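Local coordinates for protein putative succinylglutamate desuccinylase / aspartoacylase (Shewanella amazonensis, PDB 3FMC) that is probably a zinc-dependent hydrolase acting on ester bonds, a putative succinylglutamate desuccinylase or aspartoacylase, at residues N41-G44 / A45-Q48; N81-G85 / E86-G90. All coordinates share one frame; numbering follows the deposited sequence.

Contact 1 closes before contact 2 opens, with residues 49-80 between them, and their centres lie about 11 Å apart. Contact 1 is a turn at a possible metal site, its centre about 11 Å from the chain's centre. Contact 2 is a short hairpin-like turn-back farther out, about 21 Å from the chain's centre and against other subunits. The two meet directly. A probable hydrogen bond of 2.8 Å joins G44 N to G90 O. T88 CG2 packs on G44 C at 3.7 Å. No zinc is bound, but H43 and E46, with H172, face one vacant point, consistent with an empty metal site. A sulfate ion lies about 3 Å from the side chain of H43.

Contact 1 of 2, residues N41-G44 / A45-Q48; sequences NVHG and AEVQ
The carbonyl of H43 is gripped from both faces of its plane. N41 ND2 comes from one side at 2.9 Å to H43 O, and E46 N from the other, also at 2.9 Å. The second bond closes a type I beta turn from H43 to E46. N41 ND2 also donates to G44 O at 3.0 Å. Both acceptors lie close to the amide plane of N41, which fixes the rotation of the group. N41 OD1 is held by N50. V47 CG1 rests on G44 O at 3.4 Å.

H43 and E46 run side by side, with ring and carboxylate planes 68° apart. E46 CG is anti to its carbonyl carbon (chi1 -59°), and the extended chain beyond it lays CD against H43 CB at 3.3 Å. E46 OE1 lies at the ring edge, in its plane, and takes a weak bond of 3.5 Å from H43 ND1. A water bridges H43 N and E46 OE1. N99 binds H43 NE2, and T173 N binds E46 OE1. A His-x-x-Glu pair like this supplies zinc ligands in M14-type enzymes, probably here too. The buried turn links strand 36-40 to helix 48-60, with H172 of strand 167-174 beside it.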
loop_
_atom_site.group_PDB
_atom_site.type_symbol
_atom_site.label_atom_id
_atom_site.label_comp_id
_atom_site.label_asym_id
_atom_site.label_seq_id
_atom_site.Cartn_x
_atom_site.Cartn_y
_atom_site.Cartn_z
ATOM N N ASN C 41 11.753 -16.018 -8.188
ATOM C CA ASN C 41 11.399 -14.779 -7.421
ATOM C C ASN C 41 10.937 -13.638 -8.339
ATOM O O ASN C 41 11.196 -12.436 -8.076
ATOM C CB ASN C 41 12.620 -14.390 -6.532
ATOM C CG ASN C 41 12.290 -13.578 -5.257
ATOM O OD1 ASN C 41 13.229 -13.122 -4.575
ATOM N ND2 ASN C 41 11.012 -13.434 -4.899
ATOM N N VAL C 42 10.289 -14.015 -9.448
ATOM C CA VAL C 42 9.641 -13.035 -10.316
ATOM C C VAL C 42 8.525 -12.378 -9.488
ATOM O O VAL C 42 8.280 -11.154 -9.588
ATOM C CB VAL C 42 9.160 -13.659 -11.667
ATOM C CG1 VAL C 42 8.186 -12.710 -12.431
ATOM C CG2 VAL C 42 10.373 -13.933 -12.611
ATOM N N HIS C 43 7.831 -13.187 -8.675
ATOM C CA HIS C 43 6.889 -12.663 -7.662
ATOM C C HIS C 43 7.697 -12.432 -6.382
ATOM O O HIS C 43 8.281 -13.379 -5.794
ATOM C CB HIS C 43 5.715 -13.583 -7.405
ATOM C CG HIS C 43 4.734 -13.649 -8.515
ATOM N ND1 HIS C 43 4.231 -14.838 -8.969
ATOM C CD2 HIS C 43 4.162 -12.682 -9.278
ATOM C CE1 HIS C 43 3.351 -14.610 -9.930
ATOM N NE2 HIS C 43 3.310 -13.309 -10.159
ATOM N N GLY C 44 7.803 -11.160 -5.988
ATOM C CA GLY C 44 8.692 -10.726 -4.881
ATOM C C GLY C 44 8.629 -11.478 -3.547
ATOM O O GLY C 44 9.632 -11.638 -2.862
ATOM N N ALA C 45 7.432 -11.872 -3.122
ATOM C CA ALA C 45 7.248 -12.599 -1.853
ATOM C C ALA C 45 7.673 -14.057 -1.939
ATOM O O ALA C 45 7.827 -14.695 -0.909
ATOM C CB ALA C 45 5.796 -12.568 -1.407
ATOM N N GLU C 46 7.887 -14.554 -3.154
ATOM C CA GLU C 46 8.111 -15.999 -3.395
ATOM C C GLU C 46 9.585 -16.325 -3.354
ATOM O O GLU C 46 10.148 -16.812 -4.313
ATOM C CB GLU C 46 7.405 -16.391 -4.711
ATOM C CG GLU C 46 5.871 -16.102 -4.656
ATOM C CD GLU C 46 5.120 -16.489 -5.874
ATOM O OE1 GLU C 46 5.735 -17.103 -6.807
ATOM O OE2 GLU C 46 3.865 -16.220 -5.910
ATOM N N VAL C 47 10.174 -16.074 -2.189
ATOM C CA VAL C 47 11.618 -16.089 -2.021
ATOM C C VAL C 47 12.247 -17.475 -1.915
ATOM O O VAL C 47 13.427 -17.602 -2.107
ATOM C CB VAL C 47 12.063 -15.161 -0.846
ATOM C CG1 VAL C 47 11.712 -13.658 -1.174
ATOM C CG2 VAL C 47 11.476 -15.583 0.516
ATOM N N GLN C 48 11.462 -18.520 -1.636
ATOM C CA GLN C 48 12.064 -19.847 -1.482
ATOM C C GLN C 48 12.808 -20.322 -2.732
ATOM O O GLN C 48 13.767 -21.104 -2.647
ATOM C CB GLN C 48 10.982 -20.842 -1.037
ATOM C CG GLN C 48 11.472 -22.328 -0.933
ATOM C CD GLN C 48 12.302 -22.617 0.261
ATOM O OE1 GLN C 48 12.926 -21.736 0.863
ATOM N NE2 GLN C 48 12.362 -23.890 0.608
HETATM O O HOH W 1 10.777 -18.228 -6.383
HETATM O O HOH W 2 8.218 -16.128 -8.204
#

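Contact 2 of 2, residues N81-G85 / E86-G90; sequences NQKSG and EFTLG
K83 and T88 form a single non-hydrogen-bonded bridge where residues 82-85 turn back on 86-89, their end-to-end directions 140° apart, flanked by bonds from S84 N to F87 O (3.0 Å, nearly straight at 173°) and from L89 N to Q82 O (2.8 Å).

The side chains of K83 and T88 meet on one face. The lysine chain bends at chi2 and chi4; K83 CD touches F87 O at 3.4 Å, and K83 NZ donates to T88 OG1 at 2.7 Å. T88 OG1 takes this bond and is also hydrogen-bonded to the carboxylate of E247. K83 NZ has further partners in S349 and S351 of the second subunit. T88 CG2 approaches Q82 O at 3.4 Å.

This short hairpin-like turn-back lies in the long loop between helices 77-80 and 111-118 of the catalytic domain, and it reaches into the tetramer interfaces. S84 OG pairs with S84 OG of the second subunit, and F87 packs on F87 of that subunit. Q82 packs on Q82 of the third subunit.

On the other face, S84 CB and L89 CB touch at 4.0 Å. Q82 and L89 lie side by side and point the same way. Q82 CG sits against L89 O at 3.3 Å. F87 CB touches S84 O, while its ring leads away from residues 81-85, toward Q246 and E247. The bridge carbonyls F87 O and Q82 O also receive CA-H contacts, from K83 CA and T88 CA respectively. At the bend, F87 N makes a weak bond to G85 O. G85 has a positive phi there, a value that favours glycine. Beside it, the carboxylate of E86 bonds to Q246 of the second subunit.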
loop_
_atom_site.group_PDB
_atom_site.type_symbol
_atom_site.label_atom_id
_atom_site.label_comp_id
_atom_site.label_asym_id
_atom_site.label_seq_id
_atom_site.Cartn_x
_atom_site.Cartn_y
_atom_site.Cartn_z
ATOM N N ASN C 81 11.948 -6.004 -3.570
ATOM C CA ASN C 81 12.290 -4.974 -2.610
ATOM C C ASN C 81 11.090 -4.143 -2.090
ATOM O O ASN C 81 11.214 -3.278 -1.216
ATOM C CB ASN C 81 13.335 -4.069 -3.226
ATOM C CG ASN C 81 14.692 -4.730 -3.348
ATOM O OD1 ASN C 81 15.049 -5.585 -2.523
ATOM N ND2 ASN C 81 15.474 -4.298 -4.334
ATOM N N GLN C 82 9.925 -4.463 -2.596
ATOM C CA GLN C 82 8.708 -3.707 -2.280
ATOM C C GLN C 82 7.970 -4.216 -1.065
ATOM O O GLN C 82 7.344 -5.292 -1.096
ATOM C CB GLN C 82 7.781 -3.753 -3.502
ATOM C CG GLN C 82 6.542 -2.832 -3.431
ATOM C CD GLN C 82 6.798 -1.391 -3.758
ATOM O OE1 GLN C 82 7.909 -0.993 -4.193
ATOM N NE2 GLN C 82 5.721 -0.565 -3.609
ATOM N N LYS C 83 7.987 -3.423 -0.010
ATOM C CA LYS C 83 7.295 -3.765 1.227
ATOM C C LYS C 83 6.033 -2.915 1.431
ATOM O O LYS C 83 5.951 -1.769 0.968
ATOM C CB LYS C 83 8.206 -3.557 2.413
ATOM C CG LYS C 83 9.397 -4.483 2.437
ATOM C CD LYS C 83 8.913 -5.911 2.694
ATOM C CE LYS C 83 10.013 -6.801 3.182
ATOM N NZ LYS C 83 9.769 -8.153 2.726
ATOM N N SER C 84 5.054 -3.533 2.098
ATOM C CA SER C 84 3.850 -2.873 2.563
ATOM C C SER C 84 3.507 -3.535 3.882
ATOM O O SER C 84 3.164 -4.722 3.899
ATOM C CB SER C 84 2.721 -3.044 1.564
ATOM O OG SER C 84 1.543 -2.417 2.036
ATOM N N GLY C 85 3.614 -2.822 4.988
ATOM C CA GLY C 85 3.492 -3.508 6.272
ATOM C C GLY C 85 4.623 -4.540 6.362
ATOM O O GLY C 85 5.684 -4.370 5.741
ATOM N N GLU C 86 4.372 -5.643 7.046
ATOM C CA GLU C 86 5.373 -6.705 7.270
ATOM C C GLU C 86 5.185 -7.818 6.231
ATOM O O GLU C 86 5.084 -8.997 6.576
ATOM C CB GLU C 86 5.165 -7.261 8.657
ATOM C CG GLU C 86 5.228 -6.139 9.723
ATOM C CD GLU C 86 4.268 -6.333 10.875
ATOM O OE1 GLU C 86 3.982 -7.507 11.180
ATOM O OE2 GLU C 86 3.812 -5.312 11.494
ATOM N N PHE C 87 5.056 -7.416 4.983
ATOM C CA PHE C 87 4.767 -8.302 3.859
ATOM C C PHE C 87 5.398 -7.688 2.610
ATOM O O PHE C 87 5.545 -6.452 2.486
ATOM C CB PHE C 87 3.236 -8.334 3.688
ATOM C CG PHE C 87 2.723 -9.132 2.499
ATOM C CD1 PHE C 87 2.726 -10.542 2.526
ATOM C CD2 PHE C 87 2.150 -8.468 1.363
ATOM C CE1 PHE C 87 2.248 -11.260 1.429
ATOM C CE2 PHE C 87 1.669 -9.194 0.263
ATOM C CZ PHE C 87 1.719 -10.581 0.293
ATOM N N THR C 88 5.773 -8.534 1.684
ATOM C CA THR C 88 6.349 -8.109 0.412
ATOM C C THR C 88 5.181 -7.957 -0.557
ATOM O O THR C 88 4.448 -8.916 -0.825
ATOM C CB THR C 88 7.366 -9.136 -0.148
ATOM O OG1 THR C 88 8.328 -9.497 0.854
ATOM C CG2 THR C 88 8.067 -8.577 -1.344
ATOM N N LEU C 89 4.994 -6.736 -1.065
ATOM C CA LEU C 89 3.936 -6.430 -2.068
ATOM C C LEU C 89 4.641 -6.632 -3.417
ATOM O O LEU C 89 4.988 -5.686 -4.125
ATOM C CB LEU C 89 3.395 -5.006 -1.859
ATOM C CG LEU C 89 2.176 -4.689 -2.704
ATOM C CD1 LEU C 89 0.959 -5.419 -2.108
ATOM C CD2 LEU C 89 1.962 -3.160 -2.730
ATOM N N GLY C 90 4.831 -7.920 -3.752
ATOM C CA GLY C 90 5.735 -8.327 -4.788
ATOM C C GLY C 90 5.120 -8.979 -5.989
ATOM O O GLY C 90 5.843 -9.322 -6.917
#